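Local atomic coordinates of heme-binding protein A / AI-2 binding protein A (Helicobacter pylori SS1, PDB entry 6OFQ), a protein that binds short peptides such as Ser-Thr-Ser-Ala in the periplasm and probably delivers them to a membrane ABC transporter for import. Residues Phe68-Thr72 with Lys514-Thr518; Ile263-Pro269 with Val506-Lys512. All coordinates share one frame. Numbering follows the deposited sequence.

Contact 1. Residues Phe68-Thr72 with Lys514-Thr518; sequences FKYGT and KGYKT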
# COMPACT_ATOMS: atom_id res chain seq x y z
N PHE A 68 -9.86 -2.97 9.90
CA PHE A 68 -9.41 -1.79 10.69
C PHE A 68 -10.59 -0.85 10.84
O PHE A 68 -11.24 -0.45 9.85
CB PHE A 68 -8.20 -1.16 10.01
CG PHE A 68 -7.06 -2.11 10.03
CD1 PHE A 68 -6.32 -2.28 11.20
CD2 PHE A 68 -6.72 -2.81 8.91
CE1 PHE A 68 -5.31 -3.23 11.23
CE2 PHE A 68 -5.71 -3.75 8.95
CZ PHE A 68 -5.05 -4.01 10.12
N LYS A 69 -10.90 -0.47 12.06
CA LYS A 69 -12.03 0.43 12.27
C LYS A 69 -11.80 1.75 11.49
O LYS A 69 -10.72 2.33 11.54
CB LYS A 69 -12.12 0.72 13.77
CG LYS A 69 -13.13 1.81 14.10
CD LYS A 69 -13.36 1.90 15.59
CE LYS A 69 -14.23 3.09 15.89
NZ LYS A 69 -14.31 3.21 17.38
N TYR A 70 -12.76 2.15 10.66
CA TYR A 70 -12.52 3.26 9.75
C TYR A 70 -12.00 4.52 10.39
O TYR A 70 -12.50 4.93 11.45
CB TYR A 70 -13.79 3.50 8.90
CG TYR A 70 -13.50 4.49 7.77
CD1 TYR A 70 -12.69 4.10 6.72
CD2 TYR A 70 -13.88 5.82 7.81
CE1 TYR A 70 -12.29 5.01 5.74
CE2 TYR A 70 -13.53 6.70 6.79
CZ TYR A 70 -12.69 6.33 5.77
OH TYR A 70 -12.28 7.21 4.81
N GLY A 71 -10.90 5.02 9.84
CA GLY A 71 -10.27 6.22 10.37
C GLY A 71 -9.15 5.97 11.35
O GLY A 71 -8.50 6.88 11.87
N THR A 72 -8.93 4.68 11.61
CA THR A 72 -8.04 4.24 12.70
C THR A 72 -7.10 3.14 12.20
O THR A 72 -7.21 2.65 11.06
CB THR A 72 -8.77 3.71 13.95
OG1 THR A 72 -9.15 2.35 13.77
CG2 THR A 72 -9.93 4.58 14.31
N LYS A 514 -18.92 14.27 3.49
CA LYS A 514 -18.62 14.07 4.90
C LYS A 514 -18.25 12.62 5.16
O LYS A 514 -18.60 11.73 4.38
CB LYS A 514 -19.87 14.29 5.73
CG LYS A 514 -20.49 15.67 5.58
CD LYS A 514 -19.53 16.75 5.96
CE LYS A 514 -20.25 18.09 5.84
NZ LYS A 514 -19.40 19.10 6.51
N GLY A 515 -17.53 12.42 6.27
CA GLY A 515 -17.26 11.06 6.71
C GLY A 515 -15.97 10.46 6.21
O GLY A 515 -15.58 9.39 6.73
N TYR A 516 -15.39 11.03 5.18
CA TYR A 516 -14.10 10.53 4.73
C TYR A 516 -13.07 10.87 5.80
O TYR A 516 -13.11 11.96 6.36
CB TYR A 516 -13.71 11.16 3.40
CG TYR A 516 -12.42 10.65 2.80
CD1 TYR A 516 -12.40 9.47 2.06
CD2 TYR A 516 -11.22 11.30 3.02
CE1 TYR A 516 -11.25 9.03 1.45
CE2 TYR A 516 -10.05 10.85 2.43
CZ TYR A 516 -10.08 9.69 1.70
OH TYR A 516 -8.91 9.19 1.11
N LYS A 517 -12.09 9.98 5.95
CA LYS A 517 -11.03 10.22 6.95
C LYS A 517 -9.68 9.97 6.27
O LYS A 517 -9.47 8.95 5.64
CB LYS A 517 -11.27 9.35 8.18
CG LYS A 517 -12.35 9.92 9.09
CD LYS A 517 -12.65 9.13 10.33
CE LYS A 517 -13.67 9.85 11.20
NZ LYS A 517 -14.75 10.61 10.55
N THR A 518 -8.74 10.89 6.50
CA THR A 518 -7.39 10.71 5.99
C THR A 518 -6.52 9.86 6.99
O THR A 518 -5.42 9.46 6.64
CB THR A 518 -6.63 12.05 5.78
OG1 THR A 518 -6.60 12.74 7.04
CG2 THR A 518 -7.28 12.85 4.68

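Contact 2. Residues Ile263-Pro269 with Val506-Lys512; sequences IMLMTGP and VVPHLSK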
# COMPACT_ATOMS: atom_id res chain seq x y z
N ILE A 263 -16.09 16.27 -10.31
CA ILE A 263 -15.74 15.20 -9.34
C ILE A 263 -15.87 15.84 -7.96
O ILE A 263 -15.99 17.05 -7.79
CB ILE A 263 -14.32 14.61 -9.57
CG1 ILE A 263 -13.22 15.64 -9.34
CG2 ILE A 263 -14.27 14.06 -10.98
CD1 ILE A 263 -12.48 15.47 -8.07
N MET A 264 -15.87 15.03 -6.89
CA MET A 264 -16.29 15.45 -5.56
C MET A 264 -15.22 15.27 -4.48
O MET A 264 -15.33 15.85 -3.40
CB MET A 264 -17.56 14.75 -5.14
CG MET A 264 -18.72 14.98 -6.11
SD MET A 264 -20.01 13.73 -6.00
CE MET A 264 -20.69 14.04 -4.41
N LEU A 265 -14.26 14.40 -4.73
CA LEU A 265 -13.24 14.03 -3.73
C LEU A 265 -12.09 13.52 -4.59
O LEU A 265 -12.30 12.75 -5.52
CB LEU A 265 -13.79 12.96 -2.79
CG LEU A 265 -12.89 12.04 -1.96
CD1 LEU A 265 -12.32 12.91 -0.91
CD2 LEU A 265 -13.72 10.99 -1.26
N MET A 266 -10.87 13.92 -4.26
CA MET A 266 -9.71 13.50 -5.06
C MET A 266 -8.46 13.26 -4.23
O MET A 266 -8.21 13.93 -3.23
CB MET A 266 -9.37 14.46 -6.20
CG MET A 266 -9.24 15.86 -5.70
SD MET A 266 -8.53 17.06 -6.86
CE MET A 266 -6.77 16.70 -6.89
N THR A 267 -7.64 12.33 -4.70
CA THR A 267 -6.31 12.14 -4.13
C THR A 267 -5.31 12.77 -5.09
O THR A 267 -5.58 13.02 -6.29
CB THR A 267 -6.02 10.64 -3.89
OG1 THR A 267 -6.16 9.93 -5.13
CG2 THR A 267 -6.99 10.14 -2.77
N GLY A 268 -4.13 12.98 -4.52
CA GLY A 268 -2.97 13.35 -5.35
C GLY A 268 -2.96 14.78 -5.87
O GLY A 268 -2.55 14.98 -7.02
N PRO A 269 -3.37 15.79 -5.09
CA PRO A 269 -3.36 17.16 -5.64
C PRO A 269 -1.95 17.61 -6.00
O PRO A 269 -0.97 17.22 -5.31
CB PRO A 269 -3.91 18.01 -4.50
CG PRO A 269 -3.50 17.25 -3.28
CD PRO A 269 -3.65 15.80 -3.65
N VAL A 506 -3.14 14.84 2.02
CA VAL A 506 -3.77 16.09 1.61
C VAL A 506 -4.89 15.79 0.62
O VAL A 506 -4.58 15.28 -0.48
CB VAL A 506 -2.79 17.11 1.01
CG1 VAL A 506 -3.51 18.41 0.64
CG2 VAL A 506 -1.66 17.37 1.99
N VAL A 507 -6.15 15.92 1.05
CA VAL A 507 -7.29 15.41 0.27
C VAL A 507 -8.34 16.49 0.09
O VAL A 507 -9.14 16.76 0.98
CB VAL A 507 -7.91 14.14 0.91
CG1 VAL A 507 -9.17 13.77 0.11
CG2 VAL A 507 -6.95 12.99 0.90
N PRO A 508 -8.34 17.13 -1.10
CA PRO A 508 -9.41 18.10 -1.37
C PRO A 508 -10.76 17.47 -1.72
O PRO A 508 -10.81 16.40 -2.35
CB PRO A 508 -8.89 18.79 -2.64
CG PRO A 508 -7.44 18.45 -2.76
CD PRO A 508 -7.33 17.07 -2.16
N HIS A 509 -11.83 18.04 -1.20
CA HIS A 509 -13.15 17.55 -1.52
C HIS A 509 -14.17 18.64 -1.38
O HIS A 509 -13.92 19.70 -0.82
CB HIS A 509 -13.52 16.34 -0.66
CG HIS A 509 -13.49 16.62 0.80
ND1 HIS A 509 -14.56 17.10 1.52
CD2 HIS A 509 -12.47 16.52 1.69
CE1 HIS A 509 -14.23 17.22 2.79
NE2 HIS A 509 -12.96 16.91 2.91
N LEU A 510 -15.33 18.41 -1.99
CA LEU A 510 -16.44 19.31 -1.72
C LEU A 510 -16.89 19.30 -0.25
O LEU A 510 -16.82 18.24 0.40
CB LEU A 510 -17.63 19.03 -2.67
CG LEU A 510 -17.33 19.03 -4.13
CD1 LEU A 510 -18.52 18.59 -4.94
CD2 LEU A 510 -16.88 20.38 -4.65
N SER A 511 -17.32 20.45 0.24
CA SER A 511 -17.80 20.56 1.63
C SER A 511 -18.94 19.64 1.97
O SER A 511 -19.01 19.16 3.11
CB SER A 511 -18.17 22.01 1.97
OG SER A 511 -19.20 22.45 1.11
N LYS A 512 -19.78 19.32 0.98
CA LYS A 512 -20.91 18.42 1.22
C LYS A 512 -20.47 16.98 1.46
O LYS A 512 -21.26 16.17 1.92
CB LYS A 512 -21.89 18.35 0.01
CG LYS A 512 -21.34 17.70 -1.25
CD LYS A 512 -22.24 17.45 -2.50
CE LYS A 512 -22.22 18.70 -3.31
NZ LYS A 512 -23.17 18.63 -4.47
O HOH W 1 -4.12 12.84 -1.66

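Contact 1. Residues Phe68-Thr72 with Lys514-Thr518
Y70 and K517 account for most of the 193 Å² that these two loop segments bury against each other. Y70 sits at the second position of a type II beta turn from K69 to T72, closed by T72 N donating to K69 O at 3.0 Å; T72 OG1 also donates to K69 O, at 2.7 Å. Although the CA-to-CB bond of Y70 runs sideways, the t rotamer carries the phenol ring across to residues G515-K517. There Y70 OH accepts a hydrogen bond from K517 N (3.0 Å, N-H...O angle 161°). The same hydroxyl lies over one face of the Y516 ring, 3.6 Å from Y516 CD1, and bonds to V523 O as its strongest polar partner. Next to the hydroxyl-bearing carbon, Y70 CE2 comes within 3.4 Å of G515 O, which meets the ring at its edge, and 3.7 Å from K517 CB.

K517 packs with the aliphatic part of its side chain: CD rests 3.8 Å from G71 CA, while the terminal amine leads away. G71 holds the third turn position with phi/psi of 95/-1°; this turn geometry by itself calls for glycine, and with K517 in its present conformation a CB would also clash, 2.5 Å from K517 CD.

In the fold, the 68-72 turn belongs to the hairpin connecting antiparallel strands 66-68 and 75-85, and it meets the C-terminal loop that follows strand 513-514. The far side of that loop packs on another sheet, where Y516 touches V507 of strand 497-510 and D286 of strand 283-288.

Contact 2. Residues Ile263-Pro269 with Val506-Lys512
The backbones run antiparallel, with L265 opposite H509 (CA-CA 4.2 Å) as a single non-hydrogen-bonded bridge. Two bonds flank it: L510 N to M264 O (2.9 Å, 162°) and M266 N to P508 O (3.1 Å, 155°). Because P508 has no amide hydrogen, the reciprocal bond to M266 O cannot form, and that buried oxygen has no partner. Farther along, a water accepts from G268 N (2.9 Å) and donates to V506 O (2.7 Å), extending the pairing where the strands separate.

On one face L265 CD1 meets V507 CG1 at 3.4 Å, beside H509, whose NE2 bonds to D286; on the other M266 CG lies 4.2 Å from P508 CD and P269 CB 4.0 Å from P508 CG. At the pairing's end, M264 CG meets L510 CD1 at 3.8 Å.

Strand 265-266, the edge of the sheet containing strand 32-37, is thereby joined to strand 497-510 of a second sheet. Such a junction is consistent with the crossover strands between lobes in type II periplasmic binding proteins.

How the contacts relate
Contact 2 is nested within the chain loop closed by contact 1, and their centres lie about 15 Å apart on the same side of the chain's centre. They meet directly: Y516 CD1 lies 3.9 Å from L265 CD2, Y516 CE2 is 3.8 Å from V507 CG1, and T518 CG2 is 3.8 Å from V507 CG2. Contact 2 is the more buried and extensive (468 against 193 Å²), and relies on main-chain pairing with apolar packing. Contact 1, partly open to solvent, instead uses a tyrosine hydroxyl on a backbone amide. Both involve the C-terminal part of the chain, first as strand, then as loop.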